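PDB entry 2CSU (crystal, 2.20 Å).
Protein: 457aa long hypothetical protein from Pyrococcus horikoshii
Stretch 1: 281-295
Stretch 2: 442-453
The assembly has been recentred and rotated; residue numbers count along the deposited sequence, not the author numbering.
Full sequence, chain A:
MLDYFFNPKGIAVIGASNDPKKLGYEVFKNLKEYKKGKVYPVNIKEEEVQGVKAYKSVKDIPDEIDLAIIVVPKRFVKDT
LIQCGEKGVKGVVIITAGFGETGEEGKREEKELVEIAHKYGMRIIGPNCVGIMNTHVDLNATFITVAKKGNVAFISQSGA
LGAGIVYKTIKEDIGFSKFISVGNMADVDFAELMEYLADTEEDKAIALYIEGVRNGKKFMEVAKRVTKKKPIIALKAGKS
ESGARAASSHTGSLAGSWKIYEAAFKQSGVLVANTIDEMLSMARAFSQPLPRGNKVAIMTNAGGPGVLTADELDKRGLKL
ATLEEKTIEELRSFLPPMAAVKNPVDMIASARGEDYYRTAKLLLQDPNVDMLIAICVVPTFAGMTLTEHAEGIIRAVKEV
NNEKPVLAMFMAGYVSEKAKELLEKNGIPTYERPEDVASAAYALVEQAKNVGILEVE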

# COMPACT_ATOMS: atom_id res chain seq x y z
N SER A 281 8.06 6.57 -2.65
CA SER A 281 7.26 7.44 -3.50
C SER A 281 8.02 8.70 -3.88
O SER A 281 7.96 9.16 -5.03
N MSE A 282 8.77 9.23 -2.91
CA MSE A 282 9.49 10.47 -3.14
C MSE A 282 10.73 10.27 -4.02
O MSE A 282 11.15 11.14 -4.76
N ALA A 283 11.33 9.07 -3.89
CA ALA A 283 12.60 8.82 -4.56
C ALA A 283 12.44 8.51 -6.05
O ALA A 283 13.24 8.91 -6.89
N ARG A 284 11.39 7.74 -6.36
CA ARG A 284 11.25 7.27 -7.74
C ARG A 284 10.46 8.27 -8.59
O ARG A 284 10.01 7.97 -9.68
N ALA A 285 10.29 9.48 -8.03
CA ALA A 285 9.60 10.53 -8.78
C ALA A 285 10.58 11.33 -9.63
O ALA A 285 10.21 12.18 -10.42
N PHE A 286 11.88 11.05 -9.41
CA PHE A 286 12.88 11.80 -10.17
C PHE A 286 13.17 11.14 -11.52
O PHE A 286 14.24 11.28 -12.09
N SER A 287 12.16 10.39 -12.00
CA SER A 287 12.20 9.93 -13.38
C SER A 287 11.67 11.03 -14.31
O SER A 287 11.71 10.95 -15.53
N GLN A 288 11.12 12.08 -13.66
CA GLN A 288 10.61 13.22 -14.39
C GLN A 288 11.47 14.46 -14.14
O GLN A 288 12.36 14.48 -13.30
N PRO A 289 11.21 15.51 -14.94
CA PRO A 289 11.94 16.77 -14.81
C PRO A 289 11.61 17.48 -13.49
O PRO A 289 10.50 17.40 -12.98
N LEU A 290 12.50 18.36 -13.06
CA LEU A 290 12.21 19.25 -11.95
C LEU A 290 11.31 20.42 -12.34
O LEU A 290 11.53 21.08 -13.35
N PRO A 291 10.26 20.69 -11.54
CA PRO A 291 9.30 21.77 -11.77
C PRO A 291 9.90 23.16 -11.59
O PRO A 291 10.73 23.37 -10.70
N ARG A 292 9.46 24.10 -12.41
CA ARG A 292 9.97 25.47 -12.33
C ARG A 292 9.16 26.28 -11.30
O ARG A 292 9.41 27.45 -11.06
N GLY A 293 8.19 25.62 -10.68
CA GLY A 293 7.37 26.28 -9.68
C GLY A 293 6.63 25.24 -8.87
O GLY A 293 6.83 24.04 -9.06
N ASN A 294 5.75 25.69 -7.98
CA ASN A 294 5.00 24.77 -7.14
C ASN A 294 3.50 24.78 -7.43
O ASN A 294 2.70 24.38 -6.59
N LYS A 295 3.12 25.26 -8.61
CA LYS A 295 1.71 25.33 -8.98
C LYS A 295 1.35 24.07 -9.77
O LYS A 295 1.82 23.86 -10.89
N TYR A 442 5.78 16.63 -3.75
CA TYR A 442 6.53 17.40 -2.77
C TYR A 442 8.03 17.22 -2.97
O TYR A 442 8.78 18.19 -2.93
N ALA A 443 8.46 15.99 -3.19
CA ALA A 443 9.88 15.73 -3.38
C ALA A 443 10.44 16.45 -4.60
O ALA A 443 11.57 16.93 -4.57
N LEU A 444 9.64 16.55 -5.66
CA LEU A 444 10.08 17.22 -6.88
C LEU A 444 10.26 18.73 -6.68
O LEU A 444 11.23 19.32 -7.17
N VAL A 445 9.34 19.36 -5.97
CA VAL A 445 9.45 20.80 -5.73
C VAL A 445 10.63 21.10 -4.81
O VAL A 445 11.43 21.99 -5.10
N GLU A 446 10.76 20.35 -3.72
CA GLU A 446 11.86 20.57 -2.78
C GLU A 446 13.23 20.41 -3.44
O GLU A 446 14.15 21.18 -3.15
N GLN A 447 13.37 19.41 -4.31
CA GLN A 447 14.68 19.26 -4.94
C GLN A 447 14.97 20.39 -5.93
O GLN A 447 16.11 20.77 -6.18
N ALA A 448 13.89 20.91 -6.54
CA ALA A 448 14.04 22.09 -7.39
C ALA A 448 14.59 23.25 -6.57
O ALA A 448 15.42 24.03 -7.02
N LYS A 449 14.07 23.38 -5.34
CA LYS A 449 14.61 24.39 -4.43
C LYS A 449 16.11 24.21 -4.25
O LYS A 449 16.91 25.11 -4.44
N ASN A 450 16.48 22.98 -3.85
CA ASN A 450 17.88 22.68 -3.59
C ASN A 450 18.79 23.09 -4.75
O ASN A 450 19.75 23.84 -4.59
N VAL A 451 18.49 22.57 -5.95
CA VAL A 451 19.31 22.97 -7.10
C VAL A 451 19.11 24.45 -7.44
O VAL A 451 19.75 25.00 -8.32
N GLY A 452 18.20 25.09 -6.71
CA GLY A 452 17.92 26.50 -6.93
C GLY A 452 17.13 26.78 -8.19
O GLY A 452 17.71 27.12 -9.23
N ILE A 453 15.81 26.65 -8.10
CA ILE A 453 14.93 26.91 -9.23
C ILE A 453 13.54 27.29 -8.72
O ILE A 453 13.09 28.41 -9.03

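The contact between these stretches is built largely from apolar side chains packed against one another and against backbone carbonyls: no hydrogen bond crosses it, and 728 Å² of surface, both sides summed, is buried in van der Waals contact. Stretch 2 supplies a helix through Asn450; stretch 1 leaves its own helix near Ala283 and then runs along the other as an irregular chain.

Where the two helical segments meet, the backbones come close, and a small residue suits the place. Ala443 points toward stretch 1, its CB lying 3.5 Å from Met282 O and 3.6 Å from Met282 CB. Met282, a selenomethionine, has chi1 m, chi2 t and chi3 p.

Leu444 is the central side chain, with the largest area covered by the other stretch. Its CA-to-CB bond points sideways, but the m,t rotamer brings its end nearer to stretch 1. There CD1 lies 4.3 Å from Ala285 CB, while CD2 sits 3.6 Å from both Ala285 O and Pro289 O and 4.0 Å from Leu290 CD2. A branched aliphatic end thus fills the hollow formed as the chain bends after its helix.

Phe286 also starts sideways and reaches in through chi1 m and a chi2 of -82°. Its ring edge meets the aliphatic part of Gln447, CE1 being 3.4 Å from CB, and its CZ stands 4.2 Å from Ala443 CB. Gln447, with chi1 t and chi2 p, offers its methylenes to this packing, while its NE2 is hydrogen-bonded elsewhere in the structure. Leu290, in the m,t rotamer, adds CD2 at 4.0 Å from Gln447 CG and CD1 at 4.5 Å from Val451 CG2.

Pro291 points toward the helix and lays its compact ring against it. Its CD is 3.9 Å from Leu444 CB, and its CG, in an endo pucker, is 4.0 Å from Val445 CG2 and 4.3 Å from Ala448 CB. The small Ala448 allows a close approach, with its CB 3.5 Å from Pro291 O. Val445, chi1 t, also places CG1 4.0 Å from Asn294 CB.

Asn294 contributes its CB while its end leads away; chi1 is p, and OD1 accepts a 2.9 Å hydrogen bond from Lys295 NZ. On the helix, Lys449 NZ and Glu446 OE1 form a long salt bridge of 4.0 Å, and neither residue touches stretch 1. At the exposed end, Ile453 (m,t) points toward stretch 1 and sets CG2 4.1 Å from Arg292 CA, although its poor order makes this contact less certain.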

# COMPACT_ATOMS: atom_id res chain seq x y z
CB SER A 281 5.95 7.82 -2.81
OG SER A 281 5.23 6.67 -2.35
CB MSE A 282 9.93 11.02 -1.78
CG MSE A 282 8.79 11.72 -1.03
SE MSE A 282 9.21 12.10 0.67
CE MSE A 282 10.73 13.02 0.35
CB ALA A 283 13.29 7.66 -3.85
CB ARG A 284 10.53 5.93 -7.71
CG ARG A 284 9.05 6.06 -7.35
CD ARG A 284 8.22 4.88 -7.87
NE ARG A 284 7.07 4.64 -7.00
CZ ARG A 284 5.89 4.38 -7.60
NH1 ARG A 284 5.80 4.35 -8.92
NH2 ARG A 284 4.81 4.15 -6.85
CB ALA A 285 8.91 11.45 -7.78
CB PHE A 286 14.17 11.85 -9.33
CG PHE A 286 13.96 12.72 -8.13
CD1 PHE A 286 14.08 14.10 -8.26
CD2 PHE A 286 13.68 12.15 -6.90
CE1 PHE A 286 13.90 14.91 -7.15
CE2 PHE A 286 13.50 12.98 -5.79
CZ PHE A 286 13.61 14.35 -5.91
CB SER A 287 11.33 8.68 -13.50
OG SER A 287 10.09 9.02 -14.12
CB GLN A 288 9.18 13.49 -13.92
CG GLN A 288 8.23 12.33 -14.22
CD GLN A 288 7.61 12.53 -15.58
OE1 GLN A 288 7.15 13.60 -15.94
NE2 GLN A 288 7.61 11.43 -16.34
CB PRO A 289 11.56 17.66 -15.99
CG PRO A 289 10.85 16.73 -16.97
CD PRO A 289 10.23 15.62 -16.00
CB LEU A 290 13.52 19.75 -11.34
CG LEU A 290 14.47 18.61 -10.90
CD1 LEU A 290 15.78 19.17 -10.38
CD2 LEU A 290 13.80 17.78 -9.81
CB PRO A 291 8.22 21.47 -10.74
CG PRO A 291 9.02 20.94 -9.59
CD PRO A 291 9.95 19.98 -10.28
CB ARG A 292 9.83 26.14 -13.70
CG ARG A 292 10.66 25.47 -14.80
CD ARG A 292 10.86 26.42 -15.99
NE ARG A 292 9.64 26.50 -16.80
CZ ARG A 292 8.77 27.50 -16.53
NH1 ARG A 292 9.02 28.35 -15.55
NH2 ARG A 292 7.67 27.65 -17.27
CB ASN A 294 5.21 25.10 -5.66
CG ASN A 294 4.49 26.37 -5.25
OD1 ASN A 294 4.43 27.34 -6.01
ND2 ASN A 294 3.93 26.38 -4.05
CB LYS A 295 1.43 26.59 -9.80
CG LYS A 295 1.69 27.89 -9.03
CD LYS A 295 0.81 28.00 -7.79
CE LYS A 295 1.07 29.28 -7.00
NZ LYS A 295 2.47 29.36 -6.48
CB TYR A 442 6.16 16.96 -1.35
CG TYR A 442 7.08 17.51 -0.28
CD1 TYR A 442 7.00 18.85 0.12
CD2 TYR A 442 8.08 16.71 0.29
CE1 TYR A 442 7.88 19.37 1.08
CE2 TYR A 442 8.96 17.22 1.23
CZ TYR A 442 8.86 18.55 1.62
OH TYR A 442 9.74 19.07 2.54
CB ALA A 443 10.16 14.23 -3.48
CB LEU A 444 9.09 16.94 -8.02
CG LEU A 444 9.24 15.61 -8.80
CD1 LEU A 444 7.94 15.24 -9.51
CD2 LEU A 444 10.38 15.73 -9.80
CB VAL A 445 8.15 21.38 -5.13
CG1 VAL A 445 8.36 22.82 -4.68
CG2 VAL A 445 7.05 21.36 -6.16
CB GLU A 446 11.75 19.62 -1.59
CG GLU A 446 11.13 20.24 -0.35
CD GLU A 446 11.98 21.35 0.28
OE1 GLU A 446 11.45 22.12 1.11
OE2 GLU A 446 13.18 21.45 -0.06
CB GLN A 447 14.69 17.91 -5.66
CG GLN A 447 15.96 17.68 -6.48
CD GLN A 447 17.16 17.59 -5.55
OE1 GLN A 447 17.06 17.67 -4.34
NE2 GLN A 447 18.33 17.43 -6.19
CB ALA A 448 12.67 22.45 -7.96
CB LYS A 449 13.93 24.22 -3.07
CG LYS A 449 12.65 25.05 -2.92
CD LYS A 449 11.71 24.47 -1.86
CE LYS A 449 11.19 25.53 -0.89
NZ LYS A 449 9.77 25.30 -0.63
CB ASN A 450 18.00 21.18 -3.32
CG ASN A 450 17.49 20.88 -1.93
OD1 ASN A 450 16.99 21.76 -1.23
ND2 ASN A 450 17.63 19.61 -1.53
CB VAL A 451 18.97 22.11 -8.31
CG1 VAL A 451 19.80 22.55 -9.50
CG2 VAL A 451 19.28 20.65 -8.02
CB ILE A 453 14.79 25.67 -10.15
CG1 ILE A 453 16.18 25.18 -10.60
CG2 ILE A 453 13.97 26.03 -11.38
CD1 ILE A 453 16.15 23.99 -11.53